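Local atomic coordinates of thiosulfate sulfurtransferase (Pseudomonas aeruginosa, PDB entry 1YT8), a protein that probably transfers sulfur from thiosulfate to cyanide, as rhodaneses do, using a single chain built from four rhodanese-like alpha/beta modules. Residues Leu51-His56 / Ala368-Gln373; Val59-Thr64 / Asp280-Leu285; Gly105-Arg110 / Leu518-Thr523. All blocks are in the same frame, centred on the assembly; numbering follows the deposited sequence.

How the interactions relate
Interactions 1 and 2 hold neighbouring pieces of the first rhodanese-like domain, helix 51-58 and the loop after it. They meet where His56 CE1 lies 3.3 Å from Arg62 NH2, and both are partly buried. Interaction 1 sets a proline-rich connection against the helix by apolar packing and bridging waters. In interaction 2 Arg61 packs on the backbone leading into strand 283-287, Thr64 and Thr282 share a water, and Pro60 packs on Thr282 and Tyr284. Interaction 3 lies apart, its centre about 31 Å from that of interaction 1, and joins a different loop to helix 514-521. Mostly buried, it alone has a salt bridge between its segments, at exposed Arg520, while buried Asp521 and Phe109 make water-mediated and apolar contacts.

Interaction 1 (Leu51-His56 / Ala368-Gln373); sequences LELEIH and APLPRQ
Pro369, Leu370 and Pro371 pass helix 51-58 as an extended, irregular strip, with His56 CA 5.8 Å from Pro369 CA and Glu52 lying beside Pro371. The helix belongs to the first rhodanese-like domain, whereas 368-373 is part of the connection from the third parallel sheet to the fourth, so the contact joins distant parts of a repeated alpha/beta fold. Proline suits this strip because it brings no N-H needing a partner, favours an extended backbone and offers a compact ring for packing. Two waters fill in for direct backbone bonds. One accepts from His56 N and also binds Glu52 O and Pro369 O; the other binds Leu53 O and Pro369 O. His56 CG stands anti to its carbonyl carbon (chi1 -70°), on the side facing Pro371. The ring crosses Pro371 obliquely, His56 NE2 3.5 Å from Pro371 CB, while Leu370 C lies at the ring edge. Tyr88 OH holds His56 ND1, and Arg417 takes the carboxylate of Glu52. Leu53 and Leu370 run alongside each other in the same direction, with 4.2 Å between Leu53 CD2 and Leu370 CD2. The closest direct approach between the segments is Pro371 CD to Glu52 O, 3.2 Å.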
loop_
_atom_site.group_PDB
_atom_site.type_symbol
_atom_site.label_atom_id
_atom_site.label_comp_id
_atom_site.label_asym_id
_atom_site.label_seq_id
_atom_site.Cartn_x
_atom_site.Cartn_y
_atom_site.Cartn_z
ATOM N N LEU A 51 2.385 -13.276 6.390
ATOM C CA LEU A 51 1.092 -13.267 7.070
ATOM C C LEU A 51 1.161 -12.785 8.523
ATOM O O LEU A 51 0.439 -11.870 8.915
ATOM C CB LEU A 51 0.482 -14.674 7.025
ATOM C CG LEU A 51 -0.865 -14.918 7.718
ATOM C CD1 LEU A 51 -1.956 -14.139 7.010
ATOM C CD2 LEU A 51 -1.192 -16.402 7.699
ATOM N N GLU A 52 2.036 -13.392 9.317
ATOM C CA GLU A 52 2.161 -13.032 10.728
ATOM C C GLU A 52 2.621 -11.605 11.009
ATOM O O GLU A 52 2.327 -11.056 12.067
ATOM C CB GLU A 52 3.105 -14.006 11.442
ATOM C CG GLU A 52 2.639 -15.452 11.409
ATOM C CD GLU A 52 3.267 -16.253 10.285
ATOM O OE1 GLU A 52 3.526 -15.683 9.202
ATOM O OE2 GLU A 52 3.490 -17.467 10.486
ATOM N N LEU A 53 3.339 -11.007 10.067
ATOM C CA LEU A 53 3.854 -9.655 10.246
ATOM C C LEU A 53 2.827 -8.544 10.039
ATOM O O LEU A 53 3.017 -7.427 10.521
ATOM C CB LEU A 53 5.028 -9.415 9.293
ATOM C CG LEU A 53 6.239 -10.349 9.360
ATOM C CD1 LEU A 53 7.217 -9.986 8.247
ATOM C CD2 LEU A 53 6.908 -10.237 10.714
ATOM N N GLU A 54 1.737 -8.844 9.339
ATOM C CA GLU A 54 0.739 -7.814 9.056
ATOM C C GLU A 54 -0.701 -8.101 9.456
ATOM O O GLU A 54 -1.511 -7.177 9.539
ATOM C CB GLU A 54 0.757 -7.488 7.558
ATOM C CG GLU A 54 2.085 -6.965 7.040
ATOM C CD GLU A 54 2.052 -6.650 5.551
ATOM O OE1 GLU A 54 0.967 -6.744 4.937
ATOM O OE2 GLU A 54 3.112 -6.303 4.994
ATOM N N ILE A 55 -1.027 -9.364 9.706
ATOM C CA ILE A 55 -2.401 -9.728 10.033
ATOM C C ILE A 55 -3.046 -8.962 11.190
ATOM O O ILE A 55 -4.196 -8.538 11.080
ATOM C CB ILE A 55 -2.525 -11.257 10.279
ATOM C CG1 ILE A 55 -4.000 -11.666 10.284
ATOM C CG2 ILE A 55 -1.840 -11.648 11.588
ATOM C CD1 ILE A 55 -4.680 -11.534 8.922
ATOM N N HIS A 56 -2.320 -8.759 12.286
ATOM C CA HIS A 56 -2.906 -8.052 13.421
ATOM C C HIS A 56 -3.203 -6.583 13.150
ATOM O O HIS A 56 -4.026 -5.977 13.837
ATOM C CB HIS A 56 -2.019 -8.187 14.661
ATOM C CG HIS A 56 -2.009 -9.568 15.238
ATOM N ND1 HIS A 56 -3.072 -10.434 15.096
ATOM C CD2 HIS A 56 -1.083 -10.224 15.974
ATOM C CE1 HIS A 56 -2.801 -11.565 15.721
ATOM N NE2 HIS A 56 -1.601 -11.465 16.263
ATOM N N ALA A 368 4.260 -1.805 14.343
ATOM C CA ALA A 368 3.226 -2.749 13.942
ATOM C C ALA A 368 2.942 -3.797 15.013
ATOM O O ALA A 368 3.860 -4.297 15.669
ATOM C CB ALA A 368 3.633 -3.431 12.646
ATOM N N PRO A 369 1.659 -4.136 15.213
ATOM C CA PRO A 369 1.294 -5.139 16.217
ATOM C C PRO A 369 1.711 -6.521 15.727
ATOM O O PRO A 369 1.400 -6.909 14.599
ATOM C CB PRO A 369 -0.219 -4.986 16.318
ATOM C CG PRO A 369 -0.599 -4.626 14.913
ATOM C CD PRO A 369 0.459 -3.611 14.535
ATOM N N LEU A 370 2.426 -7.259 16.567
ATOM C CA LEU A 370 2.881 -8.586 16.186
ATOM C C LEU A 370 2.405 -9.670 17.140
ATOM O O LEU A 370 2.096 -9.404 18.303
ATOM C CB LEU A 370 4.411 -8.624 16.129
ATOM C CG LEU A 370 5.135 -7.726 15.122
ATOM C CD1 LEU A 370 6.631 -7.767 15.404
ATOM C CD2 LEU A 370 4.841 -8.182 13.695
ATOM N N PRO A 371 2.319 -10.913 16.647
ATOM C CA PRO A 371 1.886 -12.025 17.493
ATOM C C PRO A 371 3.094 -12.426 18.344
ATOM O O PRO A 371 4.150 -11.799 18.251
ATOM C CB PRO A 371 1.497 -13.092 16.477
ATOM C CG PRO A 371 2.465 -12.850 15.362
ATOM C CD PRO A 371 2.475 -11.343 15.245
ATOM N N ARG A 372 2.951 -13.455 19.171
ATOM C CA ARG A 372 4.064 -13.886 20.003
ATOM C C ARG A 372 5.227 -14.315 19.113
ATOM O O ARG A 372 5.030 -15.016 18.122
ATOM C CB ARG A 372 3.633 -15.042 20.914
ATOM C CG ARG A 372 4.771 -15.639 21.740
ATOM C CD ARG A 372 4.273 -16.548 22.869
ATOM N NE ARG A 372 3.319 -17.559 22.418
ATOM C CZ ARG A 372 1.998 -17.391 22.396
ATOM N NH1 ARG A 372 1.463 -16.246 22.806
ATOM N NH2 ARG A 372 1.210 -18.366 21.965
ATOM N N GLN A 373 6.432 -13.877 19.463
ATOM C CA GLN A 373 7.633 -14.214 18.702
ATOM C C GLN A 373 8.071 -15.644 19.006
ATOM O O GLN A 373 8.303 -15.986 20.163
ATOM C CB GLN A 373 8.780 -13.266 19.074
ATOM C CG GLN A 373 9.291 -12.391 17.939
ATOM C CD GLN A 373 8.342 -11.263 17.597
ATOM O OE1 GLN A 373 7.174 -11.494 17.282
ATOM N NE2 GLN A 373 8.840 -10.031 17.657
HETATM O O HOH W 1 0.623 -9.000 12.872
HETATM O O HOH W 2 1.110 -5.865 11.957
#

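Interaction 2 (Val59-Thr64 / Asp280-Leu285); sequences VPRRDT and DRTTYL
The guanidinium of Arg61 has Asp280 O over the centre of one face, 3.4 Å from Arg61 CZ, and Thr64 CA towards the rim of the other; Thr282 OG1 lies at its edge. Because the carbonyl sits above the plane, the approach of Arg61 NH1 to Asp280 O has a poor angle and is not a hydrogen bond. Two acids grip the group: Arg61 NH1 forms a salt bridge to Asp63 OD1 at 3.2 Å, and NH2 reaches Glu23, whose carboxylate also holds Arg281 NE and Thr282 N. Arg61 CG lies 3.7 Å from Arg281 O, and bends at chi2 and chi3 then carry CD and NE on past the 280-282 backbone. The Tyr284 ring carries Thr282 CG2 towards the rim of one face, while Pro60 CD comes obliquely to 4.0 Å from Tyr284 CE1. Thr282 thus serves both sorts of neighbour: Thr282 CG2 lies 3.6 Å from Pro60 CG, and the hydroxyl accepts from a water 2.7 Å from Thr282 OG1. That water also takes Arg61 N and donates to Thr64 OG1. Thr64 N closes a type I beta turn on Arg61 O, and Thr64 OG1 adds a second bond from the same face of the carbonyl plane. This turn leads from helix 51-58 to strand 66-69 of the first rhodanese-like domain, and it packs against the entry to strand 283-287 in the parallel sheet of the third.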
loop_
_atom_site.group_PDB
_atom_site.type_symbol
_atom_site.label_atom_id
_atom_site.label_comp_id
_atom_site.label_asym_id
_atom_site.label_seq_id
_atom_site.Cartn_x
_atom_site.Cartn_y
_atom_site.Cartn_z
ATOM N N VAL A 59 -6.174 -6.918 9.932
ATOM C CA VAL A 59 -7.408 -7.580 10.356
ATOM C C VAL A 59 -7.329 -7.715 11.880
ATOM O O VAL A 59 -7.164 -8.814 12.406
ATOM C CB VAL A 59 -7.553 -8.992 9.723
ATOM C CG1 VAL A 59 -8.927 -9.576 10.053
ATOM C CG2 VAL A 59 -7.366 -8.918 8.212
ATOM N N PRO A 60 -7.445 -6.587 12.605
ATOM C CA PRO A 60 -7.378 -6.567 14.071
ATOM C C PRO A 60 -8.450 -7.345 14.838
ATOM O O PRO A 60 -8.156 -7.925 15.885
ATOM C CB PRO A 60 -7.399 -5.073 14.393
ATOM C CG PRO A 60 -8.240 -4.510 13.296
ATOM C CD PRO A 60 -7.703 -5.235 12.077
ATOM N N ARG A 61 -9.679 -7.357 14.332
ATOM C CA ARG A 61 -10.772 -8.072 15.001
ATOM C C ARG A 61 -10.586 -9.572 14.831
ATOM O O ARG A 61 -10.713 -10.099 13.727
ATOM C CB ARG A 61 -12.123 -7.664 14.414
ATOM C CG ARG A 61 -13.028 -6.899 15.359
ATOM C CD ARG A 61 -14.465 -7.392 15.226
ATOM N NE ARG A 61 -14.902 -7.444 13.832
ATOM C CZ ARG A 61 -15.979 -8.100 13.415
ATOM N NH1 ARG A 61 -16.728 -8.763 14.286
ATOM N NH2 ARG A 61 -16.307 -8.101 12.130
ATOM N N ARG A 62 -10.301 -10.263 15.930
ATOM C CA ARG A 62 -10.061 -11.698 15.880
ATOM C C ARG A 62 -11.229 -12.535 15.370
ATOM O O ARG A 62 -11.021 -13.647 14.886
ATOM C CB ARG A 62 -9.617 -12.202 17.257
ATOM C CG ARG A 62 -8.333 -11.548 17.777
ATOM C CD ARG A 62 -7.138 -11.802 16.864
ATOM N NE ARG A 62 -5.868 -11.410 17.482
ATOM C CZ ARG A 62 -5.397 -10.167 17.544
ATOM N NH1 ARG A 62 -6.078 -9.157 17.022
ATOM N NH2 ARG A 62 -4.235 -9.933 18.142
ATOM N N ASP A 63 -12.451 -12.017 15.467
ATOM C CA ASP A 63 -13.603 -12.775 14.986
ATOM C C ASP A 63 -14.149 -12.254 13.652
ATOM O O ASP A 63 -15.310 -12.477 13.314
ATOM C CB ASP A 63 -14.707 -12.819 16.058
ATOM C CG ASP A 63 -15.400 -11.482 16.255
ATOM O OD1 ASP A 63 -14.742 -10.433 16.098
ATOM O OD2 ASP A 63 -16.608 -11.488 16.584
ATOM N N THR A 64 -13.303 -11.559 12.896
ATOM C CA THR A 64 -13.695 -11.045 11.581
ATOM C C THR A 64 -13.824 -12.242 10.641
ATOM O O THR A 64 -13.000 -13.156 10.684
ATOM C CB THR A 64 -12.608 -10.125 10.965
ATOM O OG1 THR A 64 -12.396 -8.986 11.801
ATOM C CG2 THR A 64 -13.028 -9.662 9.571
ATOM N N ASP A 280 -17.735 -5.561 17.935
ATOM C CA ASP A 280 -18.363 -6.148 16.757
ATOM C C ASP A 280 -17.909 -5.428 15.486
ATOM O O ASP A 280 -18.291 -5.810 14.383
ATOM C CB ASP A 280 -19.888 -6.069 16.879
ATOM C CG ASP A 280 -20.394 -4.641 16.943
ATOM O OD1 ASP A 280 -19.839 -3.850 17.734
ATOM O OD2 ASP A 280 -21.351 -4.308 16.209
ATOM N N ARG A 281 -17.095 -4.387 15.642
ATOM C CA ARG A 281 -16.611 -3.627 14.491
ATOM C C ARG A 281 -15.100 -3.433 14.492
ATOM O O ARG A 281 -14.453 -3.449 15.540
ATOM C CB ARG A 281 -17.278 -2.243 14.431
ATOM C CG ARG A 281 -18.779 -2.241 14.133
ATOM C CD ARG A 281 -19.100 -2.871 12.784
ATOM N NE ARG A 281 -18.494 -2.170 11.651
ATOM C CZ ARG A 281 -18.854 -0.964 11.224
ATOM N NH1 ARG A 281 -19.827 -0.295 11.835
ATOM N NH2 ARG A 281 -18.246 -0.426 10.171
ATOM N N THR A 282 -14.550 -3.255 13.297
ATOM C CA THR A 282 -13.126 -3.013 13.111
ATOM C C THR A 282 -12.976 -1.504 12.919
ATOM O O THR A 282 -13.612 -0.928 12.042
ATOM C CB THR A 282 -12.592 -3.710 11.841
ATOM O OG1 THR A 282 -12.699 -5.131 11.989
ATOM C CG2 THR A 282 -11.137 -3.332 11.605
ATOM N N THR A 283 -12.142 -0.872 13.736
ATOM C CA THR A 283 -11.929 0.568 13.642
ATOM C C THR A 283 -10.448 0.879 13.463
ATOM O O THR A 283 -9.642 0.607 14.349
ATOM C CB THR A 283 -12.440 1.288 14.916
ATOM O OG1 THR A 283 -13.838 1.022 15.084
ATOM C CG2 THR A 283 -12.231 2.795 14.804
ATOM N N TYR A 284 -10.096 1.436 12.308
ATOM C CA TYR A 284 -8.712 1.792 12.007
ATOM C C TYR A 284 -8.490 3.269 12.332
ATOM O O TYR A 284 -9.190 4.127 11.801
ATOM C CB TYR A 284 -8.411 1.588 10.515
ATOM C CG TYR A 284 -8.567 0.180 9.979
ATOM C CD1 TYR A 284 -7.610 -0.802 10.240
ATOM C CD2 TYR A 284 -9.644 -0.154 9.158
ATOM C CE1 TYR A 284 -7.719 -2.084 9.688
ATOM C CE2 TYR A 284 -9.764 -1.430 8.603
ATOM C CZ TYR A 284 -8.799 -2.386 8.871
ATOM O OH TYR A 284 -8.919 -3.638 8.326
ATOM N N LEU A 285 -7.521 3.562 13.194
ATOM C CA LEU A 285 -7.193 4.943 13.552
ATOM C C LEU A 285 -5.990 5.318 12.687
ATOM O O LEU A 285 -4.887 4.816 12.905
ATOM C CB LEU A 285 -6.827 5.032 15.036
ATOM C CG LEU A 285 -6.466 6.420 15.575
ATOM C CD1 LEU A 285 -7.632 7.388 15.352
ATOM C CD2 LEU A 285 -6.134 6.312 17.057
HETATM O O HOH W 3 -10.613 -6.820 11.706
#

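Interaction 3 (Gly105-Arg110 / Leu518-Thr523); sequences GGELFR and LGRDGT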
loop_
_atom_site.group_PDB
_atom_site.type_symbol
_atom_site.label_atom_id
_atom_site.label_comp_id
_atom_site.label_asym_id
_atom_site.label_seq_id
_atom_site.Cartn_x
_atom_site.Cartn_y
_atom_site.Cartn_z
ATOM N N GLY A 105 -18.849 -16.994 -11.914
ATOM C CA GLY A 105 -19.225 -15.791 -12.633
ATOM C C GLY A 105 -18.662 -14.517 -12.027
ATOM O O GLY A 105 -19.008 -13.414 -12.457
ATOM N N GLY A 106 -17.794 -14.664 -11.030
ATOM C CA GLY A 106 -17.208 -13.503 -10.386
ATOM C C GLY A 106 -16.248 -12.754 -11.286
ATOM O O GLY A 106 -15.525 -13.358 -12.074
ATOM N N GLU A 107 -16.237 -11.430 -11.167
ATOM C CA GLU A 107 -15.360 -10.592 -11.974
ATOM C C GLU A 107 -13.941 -10.662 -11.410
ATOM O O GLU A 107 -13.756 -10.716 -10.197
ATOM C CB GLU A 107 -15.867 -9.145 -11.949
ATOM C CG GLU A 107 -15.146 -8.172 -12.889
ATOM C CD GLU A 107 -15.397 -8.450 -14.372
ATOM O OE1 GLU A 107 -16.365 -9.164 -14.708
ATOM O OE2 GLU A 107 -14.629 -7.935 -15.209
ATOM N N LEU A 108 -12.943 -10.678 -12.291
ATOM C CA LEU A 108 -11.549 -10.730 -11.856
ATOM C C LEU A 108 -10.769 -9.532 -12.386
ATOM O O LEU A 108 -11.028 -9.052 -13.488
ATOM C CB LEU A 108 -10.896 -12.039 -12.311
ATOM C CG LEU A 108 -11.371 -13.274 -11.532
ATOM C CD1 LEU A 108 -10.731 -14.537 -12.103
ATOM C CD2 LEU A 108 -11.005 -13.111 -10.058
ATOM N N PHE A 109 -9.810 -9.062 -11.597
ATOM C CA PHE A 109 -9.009 -7.898 -11.961
ATOM C C PHE A 109 -7.518 -8.169 -11.866
ATOM O O PHE A 109 -7.079 -9.004 -11.076
ATOM C CB PHE A 109 -9.330 -6.735 -11.015
ATOM C CG PHE A 109 -10.751 -6.250 -11.088
ATOM C CD1 PHE A 109 -11.066 -5.099 -11.799
ATOM C CD2 PHE A 109 -11.767 -6.924 -10.416
ATOM C CE1 PHE A 109 -12.375 -4.617 -11.842
ATOM C CE2 PHE A 109 -13.084 -6.454 -10.451
ATOM C CZ PHE A 109 -13.389 -5.296 -11.165
ATOM N N ARG A 110 -6.733 -7.460 -12.668
ATOM C CA ARG A 110 -5.287 -7.612 -12.589
ATOM C C ARG A 110 -4.751 -6.341 -11.942
ATOM O O ARG A 110 -5.523 -5.429 -11.624
ATOM C CB ARG A 110 -4.655 -7.813 -13.970
ATOM C CG ARG A 110 -4.946 -6.714 -14.965
ATOM C CD ARG A 110 -4.012 -6.803 -16.172
ATOM N NE ARG A 110 -2.638 -6.450 -15.822
ATOM C CZ ARG A 110 -1.668 -7.325 -15.571
ATOM N NH1 ARG A 110 -1.904 -8.631 -15.632
ATOM N NH2 ARG A 110 -0.457 -6.890 -15.251
ATOM N N LEU A 518 -16.204 -2.520 -13.209
ATOM C CA LEU A 518 -16.923 -2.201 -11.975
ATOM C C LEU A 518 -18.408 -2.501 -12.167
ATOM O O LEU A 518 -19.073 -3.004 -11.263
ATOM C CB LEU A 518 -16.750 -0.719 -11.610
ATOM C CG LEU A 518 -15.395 -0.257 -11.063
ATOM C CD1 LEU A 518 -15.444 1.243 -10.785
ATOM C CD2 LEU A 518 -15.065 -1.016 -9.780
ATOM N N GLY A 519 -18.921 -2.188 -13.355
ATOM C CA GLY A 519 -20.320 -2.445 -13.642
ATOM C C GLY A 519 -20.617 -3.931 -13.598
ATOM O O GLY A 519 -21.663 -4.350 -13.107
ATOM N N ARG A 520 -19.695 -4.739 -14.111
ATOM C CA ARG A 520 -19.891 -6.181 -14.112
ATOM C C ARG A 520 -19.797 -6.761 -12.705
ATOM O O ARG A 520 -20.517 -7.704 -12.374
ATOM C CB ARG A 520 -18.881 -6.870 -15.039
ATOM C CG ARG A 520 -19.112 -6.584 -16.521
ATOM C CD ARG A 520 -18.676 -7.760 -17.388
ATOM N NE ARG A 520 -17.235 -7.982 -17.362
ATOM C CZ ARG A 520 -16.353 -7.283 -18.072
ATOM N NH1 ARG A 520 -16.766 -6.311 -18.874
ATOM N NH2 ARG A 520 -15.057 -7.557 -17.983
ATOM N N ASP A 521 -18.920 -6.200 -11.872
ATOM C CA ASP A 521 -18.770 -6.685 -10.500
ATOM C C ASP A 521 -20.014 -6.340 -9.680
ATOM O O ASP A 521 -20.600 -7.210 -9.039
ATOM C CB ASP A 521 -17.546 -6.064 -9.833
ATOM C CG ASP A 521 -17.402 -6.495 -8.391
ATOM O OD1 ASP A 521 -16.941 -7.632 -8.147
ATOM O OD2 ASP A 521 -17.774 -5.705 -7.498
ATOM N N GLY A 522 -20.387 -5.061 -9.692
ATOM C CA GLY A 522 -21.574 -4.592 -8.987
ATOM C C GLY A 522 -21.650 -4.660 -7.469
ATOM O O GLY A 522 -22.747 -4.600 -6.908
ATOM N N THR A 523 -20.513 -4.766 -6.790
ATOM C CA THR A 523 -20.519 -4.845 -5.328
ATOM C C THR A 523 -19.753 -3.705 -4.643
ATOM O O THR A 523 -19.674 -3.654 -3.418
ATOM C CB THR A 523 -19.900 -6.175 -4.846
ATOM O OG1 THR A 523 -18.491 -6.163 -5.113
ATOM C CG2 THR A 523 -20.530 -7.359 -5.583
HETATM O O HOH W 4 -14.477 -8.990 -8.034
HETATM O O HOH W 5 -17.933 -10.257 -9.212
#
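Glu107 meets Arg520 because its CG stands anti to the backbone N (chi1 -173°) and its chain then bends at chi2, while the arginine bends at both chi2 and chi3. The two charged groups form a salt bridge in which Arg520 NE donates to Glu107 OE1 over 3.0 Å, on the syn side. The second bond, from Arg520 NH2 to Glu107 OE2, is short at 2.8 Å but weak in its angle. The carboxylate and guanidinium planes are turned 64° apart; the two-pronged pairing is therefore twisted, not coplanar, with the NE bond leaving the carboxylate plane by 31°. Glu516 binds the remaining nitrogen, NH1, so Arg520 is shared between two acids. Nearer the backbones, Glu107 CB lies 4.1 Å from Asp521 CB. The contact sets the connection between the first and second parallel sheets of this multi-domain rhodanese against the end of helix 514-521, which follows the fourth sheet in the chain. The connection itself starts at Gly105, where a Schellman motif with positive phi ends helix 97-103. Asp521 suits the other helix end because its carboxylate can serve two sides. OD2 accepts from Thr523 N, making an Asx turn, and Gly522 between them takes a positive phi; Thr523 OG1 is modelled unusually close to Asp521 OD2, at 2.5 Å. OD1 faces the loop and accepts from two waters, one of which binds Glu107 N and the other Glu107 O. Phe109 presents its ring edge, with Phe109 CZ 4.4 Å from Asp521 CB.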